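Local atomic coordinates of DNA polymerase (Bacillus phage phi29, PDB entry 2PYL), a protein that replicates viral DNA from a protein primer with high processivity and fidelity, displacing the non-template strand, and proofreads with a 3'-5' exonuclease. Residues T301-R306 with N313-S318; I285-C290 with I323-L328; K53-L58 with R113-V118. The protein carries 2 engineered substitutions. All coordinates share one frame; numbering follows the deposited sequence.

Interaction 1 (T301-R306 with N313-S318); sequences TIQIKR and NEYLKS. With nucleotides of chain B.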
loop_
_atom_site.group_PDB
_atom_site.type_symbol
_atom_site.label_atom_id
_atom_site.label_comp_id
_atom_site.label_asym_id
_atom_site.label_seq_id
_atom_site.Cartn_x
_atom_site.Cartn_y
_atom_site.Cartn_z
ATOM N N THR C 301 0.036 -6.737 -24.214
ATOM C CA THR C 301 0.853 -6.522 -23.019
ATOM C C THR C 301 1.442 -5.101 -22.918
ATOM O O THR C 301 2.117 -4.778 -21.946
ATOM C CB THR C 301 1.989 -7.595 -22.907
ATOM O OG1 THR C 301 2.988 -7.387 -23.903
ATOM C CG2 THR C 301 1.431 -9.004 -23.074
ATOM N N ILE C 302 1.165 -4.246 -23.899
ATOM C CA ILE C 302 1.745 -2.890 -23.918
ATOM C C ILE C 302 0.741 -1.862 -23.434
ATOM O O ILE C 302 -0.347 -1.727 -23.984
ATOM C CB ILE C 302 2.275 -2.459 -25.292
ATOM C CG1 ILE C 302 3.464 -3.339 -25.691
ATOM C CG2 ILE C 302 2.727 -0.989 -25.251
ATOM C CD1 ILE C 302 3.945 -3.102 -27.084
ATOM N N GLN C 303 1.152 -1.141 -22.394
ATOM C CA GLN C 303 0.410 -0.035 -21.848
ATOM C C GLN C 303 1.341 1.196 -21.922
ATOM O O GLN C 303 2.479 1.157 -21.451
ATOM C CB GLN C 303 0.027 -0.410 -20.413
ATOM C CG GLN C 303 -0.552 0.651 -19.564
ATOM C CD GLN C 303 -1.244 0.083 -18.337
ATOM O OE1 GLN C 303 -2.369 -0.406 -18.426
ATOM N NE2 GLN C 303 -0.581 0.160 -17.186
ATOM N N ILE C 304 0.871 2.270 -22.546
ATOM C CA ILE C 304 1.649 3.514 -22.612
ATOM C C ILE C 304 0.931 4.642 -21.865
ATOM O O ILE C 304 -0.196 5.034 -22.205
ATOM C CB ILE C 304 1.978 3.942 -24.071
ATOM C CG1 ILE C 304 2.820 2.855 -24.761
ATOM C CG2 ILE C 304 2.706 5.297 -24.077
ATOM C CD1 ILE C 304 3.005 3.065 -26.252
ATOM N N LYS C 305 1.617 5.152 -20.845
ATOM C CA LYS C 305 1.091 6.168 -19.956
ATOM C C LYS C 305 1.659 7.555 -20.262
ATOM O O LYS C 305 2.735 7.693 -20.840
ATOM C CB LYS C 305 1.405 5.798 -18.510
ATOM C CG LYS C 305 0.716 4.531 -18.040
ATOM C CD LYS C 305 0.758 4.408 -16.519
ATOM C CE LYS C 305 0.025 3.176 -16.046
ATOM N NZ LYS C 305 -1.407 3.154 -16.484
ATOM N N ARG C 306 0.904 8.567 -19.855
ATOM C CA ARG C 306 1.271 9.981 -20.009
ATOM C C ARG C 306 1.468 10.367 -21.480
ATOM O O ARG C 306 2.395 11.097 -21.831
ATOM C CB ARG C 306 2.491 10.325 -19.141
ATOM C CG ARG C 306 2.182 10.277 -17.635
ATOM C CD ARG C 306 3.452 10.338 -16.771
ATOM N N ASN C 313 -4.559 3.423 -19.159
ATOM C CA ASN C 313 -4.955 2.103 -18.645
ATOM C C ASN C 313 -5.159 1.032 -19.729
ATOM O O ASN C 313 -5.181 -0.162 -19.424
ATOM C CB ASN C 313 -6.216 2.215 -17.784
ATOM C CG ASN C 313 -7.399 2.707 -18.550
ATOM O OD1 ASN C 313 -7.296 3.656 -19.318
ATOM N ND2 ASN C 313 -8.541 2.066 -18.356
ATOM N N GLU C 314 -5.275 1.453 -20.988
ATOM C CA GLU C 314 -5.600 0.532 -22.087
ATOM C C GLU C 314 -4.398 -0.238 -22.643
ATOM O O GLU C 314 -3.382 0.354 -23.007
ATOM C CB GLU C 314 -6.314 1.283 -23.219
ATOM C CG GLU C 314 -7.782 1.605 -22.902
ATOM C CD GLU C 314 -8.566 2.129 -24.110
ATOM O OE1 GLU C 314 -8.001 2.192 -25.233
ATOM O OE2 GLU C 314 -9.766 2.466 -23.931
ATOM N N TYR C 315 -4.526 -1.564 -22.707
ATOM C CA TYR C 315 -3.508 -2.416 -23.342
ATOM C C TYR C 315 -3.700 -2.378 -24.852
ATOM O O TYR C 315 -4.816 -2.512 -25.350
ATOM C CB TYR C 315 -3.529 -3.843 -22.771
ATOM C CG TYR C 315 -2.887 -3.880 -21.409
ATOM C CD1 TYR C 315 -3.641 -3.721 -20.252
ATOM C CD2 TYR C 315 -1.509 -3.967 -21.288
ATOM C CE1 TYR C 315 -3.032 -3.704 -19.012
ATOM C CE2 TYR C 315 -0.897 -3.952 -20.075
ATOM C CZ TYR C 315 -1.656 -3.823 -18.936
ATOM O OH TYR C 315 -1.019 -3.805 -17.736
ATOM N N LEU C 316 -2.599 -2.156 -25.564
ATOM C CA LEU C 316 -2.641 -1.671 -26.943
ATOM C C LEU C 316 -2.431 -2.774 -27.956
ATOM O O LEU C 316 -1.453 -3.533 -27.895
ATOM C CB LEU C 316 -1.567 -0.596 -27.150
ATOM C CG LEU C 316 -1.718 0.702 -26.353
ATOM C CD1 LEU C 316 -0.475 1.595 -26.531
ATOM C CD2 LEU C 316 -3.001 1.439 -26.733
ATOM N N LYS C 317 -3.358 -2.852 -28.898
ATOM C CA LYS C 317 -3.236 -3.771 -30.031
ATOM C C LYS C 317 -2.322 -3.191 -31.107
ATOM O O LYS C 317 -1.762 -3.930 -31.912
ATOM C CB LYS C 317 -4.614 -4.088 -30.593
ATOM C CG LYS C 317 -5.483 -4.827 -29.565
ATOM C CD LYS C 317 -6.709 -5.506 -30.182
ATOM C CE LYS C 317 -7.237 -6.616 -29.272
ATOM N NZ LYS C 317 -7.811 -7.750 -30.063
ATOM N N SER C 318 -2.163 -1.868 -31.088
ATOM C CA SER C 318 -1.396 -1.151 -32.093
ATOM C C SER C 318 -0.865 0.182 -31.568
ATOM O O SER C 318 -1.504 0.807 -30.725
ATOM C CB SER C 318 -2.274 -0.879 -33.308
ATOM O OG SER C 318 -1.591 -0.050 -34.215
ATOM P P DA B 7 -3.965 0.389 -15.101
ATOM O OP1 DA B 7 -4.171 -0.663 -16.114
ATOM O OP2 DA B 7 -3.465 1.715 -15.513
ATOM O "O5'" DA B 7 -5.319 0.671 -14.324
ATOM C "C5'" DA B 7 -6.128 -0.326 -13.759
ATOM C "C4'" DA B 7 -7.240 0.366 -12.988
ATOM O "O4'" DA B 7 -6.680 0.876 -11.756
ATOM C "C3'" DA B 7 -7.877 1.568 -13.704
ATOM O "O3'" DA B 7 -9.259 1.321 -13.959
ATOM C "C2'" DA B 7 -7.639 2.737 -12.762
ATOM C "C1'" DA B 7 -7.394 2.043 -11.439
ATOM N N9 DA B 7 -6.620 2.858 -10.516
ATOM C C8 DA B 7 -5.440 3.494 -10.788
ATOM N N7 DA B 7 -4.968 4.185 -9.784
ATOM C C5 DA B 7 -5.894 3.972 -8.768
ATOM C C6 DA B 7 -5.966 4.433 -7.433
ATOM N N6 DA B 7 -5.046 5.217 -6.883
ATOM N N1 DA B 7 -7.033 4.064 -6.698
ATOM C C2 DA B 7 -7.982 3.269 -7.247
ATOM N N3 DA B 7 -8.020 2.761 -8.487
ATOM C C4 DA B 7 -6.936 3.157 -9.204
ATOM P P DT B 6 2.242 1.456 -13.280
ATOM O OP1 DT B 6 2.720 0.625 -14.419
ATOM O OP2 DT B 6 2.383 2.934 -13.345
ATOM O "O5'" DT B 6 0.718 1.124 -13.002
ATOM C "C5'" DT B 6 0.295 -0.208 -12.842
ATOM C "C4'" DT B 6 -1.168 -0.265 -12.488
ATOM O "O4'" DT B 6 -1.332 0.122 -11.127
ATOM C "C3'" DT B 6 -2.081 0.647 -13.289
ATOM O "O3'" DT B 6 -3.004 -0.187 -13.997
ATOM C "C2'" DT B 6 -2.770 1.541 -12.249
ATOM C "C1'" DT B 6 -2.583 0.754 -10.970
ATOM N N1 DT B 6 -2.514 1.525 -9.691
ATOM C C2 DT B 6 -3.433 1.262 -8.692
ATOM O O2 DT B 6 -4.336 0.457 -8.783
ATOM N N3 DT B 6 -3.261 1.995 -7.552
ATOM C C4 DT B 6 -2.318 2.950 -7.285
ATOM O O4 DT B 6 -2.303 3.530 -6.203
ATOM C C5 DT B 6 -1.391 3.199 -8.358
ATOM C C7 DT B 6 -0.304 4.222 -8.179
ATOM C C6 DT B 6 -1.529 2.488 -9.496
HETATM O O HOH W 1 -2.021 2.686 -23.324
#

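Interaction 2 (I285-C290 with I323-L328); sequences IQHIRC and IADLWL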
loop_
_atom_site.group_PDB
_atom_site.type_symbol
_atom_site.label_atom_id
_atom_site.label_comp_id
_atom_site.label_asym_id
_atom_site.label_seq_id
_atom_site.Cartn_x
_atom_site.Cartn_y
_atom_site.Cartn_z
ATOM N N ILE C 285 18.518 -3.197 -19.238
ATOM C CA ILE C 285 17.401 -2.342 -19.600
ATOM C C ILE C 285 17.760 -1.686 -20.932
ATOM O O ILE C 285 18.882 -1.193 -21.114
ATOM C CB ILE C 285 17.098 -1.254 -18.546
ATOM C CG1 ILE C 285 16.642 -1.899 -17.226
ATOM C CG2 ILE C 285 15.996 -0.337 -19.050
ATOM C CD1 ILE C 285 16.450 -0.938 -16.078
ATOM N N GLN C 286 16.804 -1.701 -21.857
ATOM C CA GLN C 286 17.005 -1.231 -23.217
ATOM C C GLN C 286 15.996 -0.131 -23.514
ATOM O O GLN C 286 14.799 -0.316 -23.331
ATOM C CB GLN C 286 16.826 -2.404 -24.203
ATOM C CG GLN C 286 16.968 -2.070 -25.695
ATOM C CD GLN C 286 18.405 -1.842 -26.141
ATOM O OE1 GLN C 286 19.229 -2.778 -26.159
ATOM N NE2 GLN C 286 18.706 -0.602 -26.546
ATOM N N HIS C 287 16.507 1.012 -23.965
ATOM C CA HIS C 287 15.700 2.069 -24.547
ATOM C C HIS C 287 15.497 1.768 -26.034
ATOM O O HIS C 287 16.465 1.664 -26.799
ATOM C CB HIS C 287 16.378 3.426 -24.358
ATOM C CG HIS C 287 15.595 4.576 -24.910
ATOM N ND1 HIS C 287 16.133 5.833 -25.068
ATOM C CD2 HIS C 287 14.313 4.655 -25.345
ATOM C CE1 HIS C 287 15.213 6.639 -25.571
ATOM N NE2 HIS C 287 14.098 5.949 -25.745
ATOM N N ILE C 288 14.238 1.641 -26.432
ATOM C CA ILE C 288 13.868 1.257 -27.796
ATOM C C ILE C 288 12.811 2.218 -28.345
ATOM O O ILE C 288 11.923 2.635 -27.609
ATOM C CB ILE C 288 13.356 -0.237 -27.825
ATOM C CG1 ILE C 288 13.134 -0.739 -29.248
ATOM C CG2 ILE C 288 12.061 -0.408 -27.025
ATOM C CD1 ILE C 288 13.027 -2.261 -29.344
ATOM N N ARG C 289 12.945 2.603 -29.620
ATOM C CA ARG C 289 11.849 3.253 -30.356
ATOM C C ARG C 289 11.282 2.293 -31.399
ATOM O O ARG C 289 12.031 1.625 -32.109
ATOM C CB ARG C 289 12.298 4.520 -31.072
ATOM C CG ARG C 289 13.127 5.479 -30.257
ATOM C CD ARG C 289 13.202 6.820 -30.983
ATOM N NE ARG C 289 11.981 7.577 -30.750
ATOM C CZ ARG C 289 11.380 8.382 -31.613
ATOM N NH1 ARG C 289 11.861 8.569 -32.842
ATOM N NH2 ARG C 289 10.266 9.004 -31.241
ATOM N N CYS C 290 9.961 2.225 -31.503
ATOM C CA CYS C 290 9.334 1.331 -32.483
ATOM C C CYS C 290 7.833 1.557 -32.653
ATOM O O CYS C 290 7.179 2.227 -31.854
ATOM C CB CYS C 290 9.576 -0.144 -32.107
ATOM S SG CYS C 290 8.596 -0.691 -30.693
ATOM N N ILE C 323 5.217 6.587 -33.190
ATOM C CA ILE C 323 6.428 5.898 -32.734
ATOM C C ILE C 323 6.435 5.877 -31.213
ATOM O O ILE C 323 6.355 6.925 -30.575
ATOM C CB ILE C 323 7.741 6.612 -33.237
ATOM C CG1 ILE C 323 7.734 6.785 -34.756
ATOM C CG2 ILE C 323 8.987 5.831 -32.835
ATOM C CD1 ILE C 323 8.803 7.803 -35.281
ATOM N N ALA C 324 6.529 4.687 -30.631
ATOM C CA ALA C 324 6.582 4.535 -29.186
ATOM C C ALA C 324 8.032 4.547 -28.719
ATOM O O ALA C 324 8.874 3.871 -29.286
ATOM C CB ALA C 324 5.880 3.253 -28.750
ATOM N N ASP C 325 8.309 5.367 -27.707
ATOM C CA ASP C 325 9.555 5.341 -26.942
ATOM C C ASP C 325 9.335 4.475 -25.707
ATOM O O ASP C 325 8.501 4.798 -24.877
ATOM C CB ASP C 325 9.916 6.751 -26.460
ATOM C CG ASP C 325 10.951 7.423 -27.317
ATOM O OD1 ASP C 325 12.141 7.370 -26.946
ATOM O OD2 ASP C 325 10.575 8.018 -28.346
ATOM N N LEU C 326 10.092 3.393 -25.568
ATOM C CA LEU C 326 9.898 2.461 -24.459
ATOM C C LEU C 326 11.216 2.109 -23.781
ATOM O O LEU C 326 12.234 1.900 -24.436
ATOM C CB LEU C 326 9.235 1.177 -24.949
ATOM C CG LEU C 326 7.935 1.305 -25.738
ATOM C CD1 LEU C 326 7.548 -0.043 -26.335
ATOM C CD2 LEU C 326 6.837 1.842 -24.857
ATOM N N TRP C 327 11.184 2.056 -22.457
ATOM C CA TRP C 327 12.315 1.585 -21.672
ATOM C C TRP C 327 11.937 0.250 -21.063
ATOM O O TRP C 327 10.964 0.167 -20.359
ATOM C CB TRP C 327 12.666 2.599 -20.594
ATOM C CG TRP C 327 13.221 3.872 -21.149
ATOM C CD1 TRP C 327 12.525 4.867 -21.787
ATOM C CD2 TRP C 327 14.587 4.301 -21.100
ATOM N NE1 TRP C 327 13.385 5.883 -22.134
ATOM C CE2 TRP C 327 14.654 5.557 -21.727
ATOM C CE3 TRP C 327 15.768 3.733 -20.595
ATOM C CZ2 TRP C 327 15.860 6.271 -21.858
ATOM C CZ3 TRP C 327 16.974 4.445 -20.728
ATOM C CH2 TRP C 327 17.005 5.701 -21.352
ATOM N N LEU C 328 12.708 -0.788 -21.349
ATOM C CA LEU C 328 12.269 -2.157 -21.106
ATOM C C LEU C 328 13.379 -3.029 -20.562
ATOM O O LEU C 328 14.471 -3.049 -21.116
ATOM C CB LEU C 328 11.795 -2.819 -22.422
ATOM C CG LEU C 328 10.566 -2.270 -23.136
ATOM C CD1 LEU C 328 10.406 -2.978 -24.486
ATOM C CD2 LEU C 328 9.315 -2.404 -22.261
#

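Interaction 3 (K53-L58 with R113-V118); sequences KVQADL and RKIHTV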
loop_
_atom_site.group_PDB
_atom_site.type_symbol
_atom_site.label_atom_id
_atom_site.label_comp_id
_atom_site.label_asym_id
_atom_site.label_seq_id
_atom_site.Cartn_x
_atom_site.Cartn_y
_atom_site.Cartn_z
ATOM N N LYS C 53 5.265 20.512 27.281
ATOM C CA LYS C 53 6.233 20.314 28.362
ATOM C C LYS C 53 6.743 18.885 28.552
ATOM O O LYS C 53 7.720 18.693 29.280
ATOM C CB LYS C 53 5.707 20.889 29.700
ATOM C CG LYS C 53 4.404 20.291 30.264
ATOM C CD LYS C 53 4.640 19.251 31.380
ATOM C CE LYS C 53 4.268 17.824 30.934
ATOM N NZ LYS C 53 4.815 16.775 31.869
ATOM N N VAL C 54 6.109 17.896 27.907
ATOM C CA VAL C 54 6.420 16.477 28.177
ATOM C C VAL C 54 7.740 15.980 27.559
ATOM O O VAL C 54 8.383 15.085 28.117
ATOM C CB VAL C 54 5.244 15.513 27.806
ATOM C CG1 VAL C 54 4.984 15.465 26.308
ATOM C CG2 VAL C 54 5.520 14.137 28.364
ATOM N N GLN C 55 8.146 16.572 26.433
ATOM C CA GLN C 55 9.421 16.236 25.766
ATOM C C GLN C 55 9.539 14.738 25.482
ATOM O O GLN C 55 10.491 14.078 25.885
ATOM C CB GLN C 55 10.611 16.707 26.597
ATOM C CG GLN C 55 10.778 18.207 26.658
ATOM C CD GLN C 55 12.108 18.591 27.291
ATOM O OE1 GLN C 55 13.180 18.204 26.809
ATOM N NE2 GLN C 55 12.044 19.338 28.380
ATOM N N ALA C 56 8.542 14.215 24.784
ATOM C CA ALA C 56 8.381 12.784 24.631
ATOM C C ALA C 56 8.009 12.452 23.202
ATOM O O ALA C 56 7.865 13.338 22.358
ATOM C CB ALA C 56 7.299 12.274 25.599
ATOM N N ASP C 57 7.871 11.155 22.951
ATOM C CA ASP C 57 7.364 10.642 21.679
ATOM C C ASP C 57 5.914 10.234 21.864
ATOM O O ASP C 57 5.595 9.434 22.738
ATOM C CB ASP C 57 8.201 9.446 21.199
ATOM C CG ASP C 57 9.636 9.840 20.819
ATOM O OD1 ASP C 57 9.922 11.051 20.717
ATOM O OD2 ASP C 57 10.478 8.930 20.629
ATOM N N LEU C 58 5.047 10.807 21.038
ATOM C CA LEU C 58 3.615 10.571 21.079
ATOM C C LEU C 58 3.159 9.780 19.845
ATOM O O LEU C 58 3.703 9.951 18.745
ATOM C CB LEU C 58 2.889 11.911 21.106
ATOM C CG LEU C 58 2.727 12.617 22.456
ATOM C CD1 LEU C 58 3.954 12.519 23.342
ATOM C CD2 LEU C 58 2.317 14.052 22.236
ATOM N N ARG C 113 21.002 20.550 22.937
ATOM C CA ARG C 113 19.863 19.659 23.098
ATOM C C ARG C 113 18.583 20.351 22.655
ATOM O O ARG C 113 18.210 21.391 23.207
ATOM C CB ARG C 113 19.726 19.198 24.556
ATOM C CG ARG C 113 20.099 17.719 24.790
ATOM C CD ARG C 113 19.489 17.136 26.078
ATOM N NE ARG C 113 18.051 17.383 26.194
ATOM C CZ ARG C 113 17.236 16.800 27.075
ATOM N NH1 ARG C 113 17.690 15.900 27.946
ATOM N NH2 ARG C 113 15.948 17.120 27.079
ATOM N N LYS C 114 17.914 19.753 21.667
ATOM C CA LYS C 114 16.649 20.264 21.158
ATOM C C LYS C 114 15.530 19.979 22.161
ATOM O O LYS C 114 15.395 18.858 22.662
ATOM C CB LYS C 114 16.316 19.629 19.797
ATOM C CG LYS C 114 15.149 20.296 19.052
ATOM C CD LYS C 114 14.893 19.681 17.675
ATOM C CE LYS C 114 13.539 20.119 17.127
ATOM N NZ LYS C 114 13.279 19.689 15.741
ATOM N N ILE C 115 14.738 21.006 22.451
ATOM C CA ILE C 115 13.586 20.869 23.334
ATOM C C ILE C 115 12.354 20.722 22.441
ATOM O O ILE C 115 11.878 21.682 21.826
ATOM C CB ILE C 115 13.454 22.068 24.312
ATOM C CG1 ILE C 115 14.759 22.291 25.082
ATOM C CG2 ILE C 115 12.302 21.853 25.286
ATOM C CD1 ILE C 115 15.302 21.059 25.797
ATOM N N HIS C 116 11.845 19.499 22.355
ATOM C CA HIS C 116 10.775 19.213 21.418
ATOM C C HIS C 116 9.941 18.001 21.799
ATOM O O HIS C 116 10.389 17.121 22.541
ATOM C CB HIS C 116 11.361 19.036 20.012
ATOM C CG HIS C 116 12.221 17.819 19.852
ATOM N ND1 HIS C 116 11.998 16.883 18.869
ATOM C CD2 HIS C 116 13.303 17.389 20.544
ATOM C CE1 HIS C 116 12.909 15.930 18.961
ATOM N NE2 HIS C 116 13.716 16.217 19.964
ATOM N N THR C 117 8.705 17.989 21.315
ATOM C CA THR C 117 7.858 16.816 21.397
ATOM C C THR C 117 7.584 16.352 19.984
ATOM O O THR C 117 7.293 17.162 19.106
ATOM C CB THR C 117 6.524 17.082 22.158
ATOM O OG1 THR C 117 6.805 17.350 23.539
ATOM C CG2 THR C 117 5.606 15.872 22.079
ATOM N N VAL C 118 7.702 15.047 19.765
ATOM C CA VAL C 118 7.494 14.452 18.442
ATOM C C VAL C 118 6.264 13.545 18.472
ATOM O O VAL C 118 6.055 12.787 19.417
ATOM C CB VAL C 118 8.748 13.678 17.948
ATOM C CG1 VAL C 118 8.614 13.316 16.476
ATOM C CG2 VAL C 118 10.002 14.516 18.160
HETATM O O HOH W 2 13.192 17.372 23.992
HETATM O O HOH W 3 8.468 19.178 24.765
#

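Interaction 1 (T301-R306 with N313-S318)
Ile302 O takes the backbone N-H of Leu316 at 2.8 Å and, beside it, the CA-H of Tyr315, whose CA lies 3.3 Å from that same Ile302 O. Water 1 adds a second backbone link, accepting from Ile304 N and donating to Glu314 O. Between these links Gln303 meets Tyr315. With CG anti to the backbone N (chi1 170°) and the chain extended beyond it, Gln303 runs along one face of the phenol ring: its CB makes a CH-pi contact 4.1 Å from the Tyr315 ring centroid, and its amide reaches the hydroxyl end of the ring, the planes 32° apart. The Thr301 carbonyl and Ile302 N meet the ring at its edge, and Phe230 packs against it edge-to-face. Farther from the DNA, Leu316 CD1 presses on Ile304 CD1 at 3.8 Å, the two side chains crossing at about a right angle, while Phe292 packs against Leu316 and Ile302. Lys305 reaches the DNA: a bend at chi4 (-58°) turns NZ onto OP2 of DA7 of chain B, 2.7 Å away, with Gly312 O as a second acceptor. Its CE lies 3.6 Å from OP2 of DT6 of chain B. Asn313 approaches the DA7 phosphate through carbon, its CA 3.5 Å from OP2 of DA7 of chain B. Two neighbouring parts of one loop thus meet the DNA at its phosphates, chiefly that of DA7, through a charged lysine bond and close packing rather than any base, a grip consistent with DNA held without regard to sequence.

Interaction 2 (I285-C290 with I323-L328)
Residues 285-290 and 324-328 run antiparallel, their axes 4.7 Å apart, with Gln286-Leu328, Ile288-Leu326 and Cys290-Ala324 as hydrogen-bonded pairs and His287-Trp327 and Arg289-Asp325 as non-hydrogen-bonded ones. The face bearing the latter four residues carries a continuous polar and aromatic row. The His287 ring lies over the indole in an offset stack, its centroid 4.0 Å from that of the Trp327 five-membered ring and the planes 14° apart, while His287 CB sits squarely above the six-membered ring, 3.5 Å from its centroid. The first torsion of His287 (chi1 -179°) sends the imidazole away from its own N, across the neighbouring strand, where NE2 donates to Asp325 OD1 at 2.7 Å; the acceptor lies in the ring plane and is met on its anti side. The other carboxylate oxygen, Asp325 OD2, is gripped side-on by Arg289, with NE at 2.8 Å and NH2 at 3.1 Å. Both bonds lie close to the guanidinium plane, though NE comes from above the carboxylate plane. Ile323 CG2 lies over the centre of one guanidinium face, 3.7 Å from Arg289 CZ. Asp325 thus takes a histidine on one oxygen and an arginine on the other, which fixes the turn of its carboxylate; the arginine would probably keep it ionised. On the opposite face Ile288 CG2 meets Leu326 CB at 3.8 Å and also Leu328 CD1; Leu333 and Met336 of helix 330-339 close over this layer. Strand 283-294 also pairs along its other edge with strand 340-356, so the contact belongs to an antiparallel sheet backed by a helix, part of the TPR1 insertion characteristic of protein-primed family B polymerases.

Interaction 3 (K53-L58 with R113-V118)
The Arg113 guanidinium meets Gln55 at its edge: Gln55 OE1 lies near its plane, 3.0 Å from Arg113 NH2, with the amide turned 76° against it. The His116 ring has Lys114 CD over one face and Lys114 O at its edge. These residues sit on the exonuclease domain, whose mixed sheet is of the RNase H-like kind found in proofreading exonucleases; here strand 57-60 enters it parallel to strand 114-121. Val118 N donates to Ala56 O at 3.1 Å, and Leu58 N to Val118 O at 2.8 Å. Gln55, the first residue past helix 44-54, has a positive phi (54°) that turns the chain from helix toward strand, and its extended side chain passes over Ile115, with CD 3.8 Å from Ile115 CG2. Water 2 joins Gln55 OE1 to Lys114 O and His116 N. Asp57 lies alongside Val118, its carboxylate held by Arg6, while His116 ND1 bonds Asp104. Leu58 CD2 touches Thr117 CG2 at 3.8 Å. Thr117 OG1 ties strand to helix: it donates to Val51 O, accepts from water 3 at 2.8 Å and receives a weak bond from Gln55 N at 3.3 Å.

Interactions 1 and 2 belong to the polymerization region and adjoin: both segments of interaction 1 lie in the chain between the two strands of interaction 2, and Ile304 packs on Ala324 and Leu326, so the DNA-facing loop rests on the apolar face of the strand pair. Interaction 3, whose centre lies about 51 Å from that of interaction 1, belongs to the exonuclease domain. All three are partly buried. Interaction 2 has a full backbone ladder and a direct salt bridge, whereas interactions 1 and 3 have fewer backbone bonds and use bridging waters. A bound phosphate enters interaction 1 alone; interaction 3 instead sets the end of helix 44-54 and the strand after it against the parallel strand 114-121.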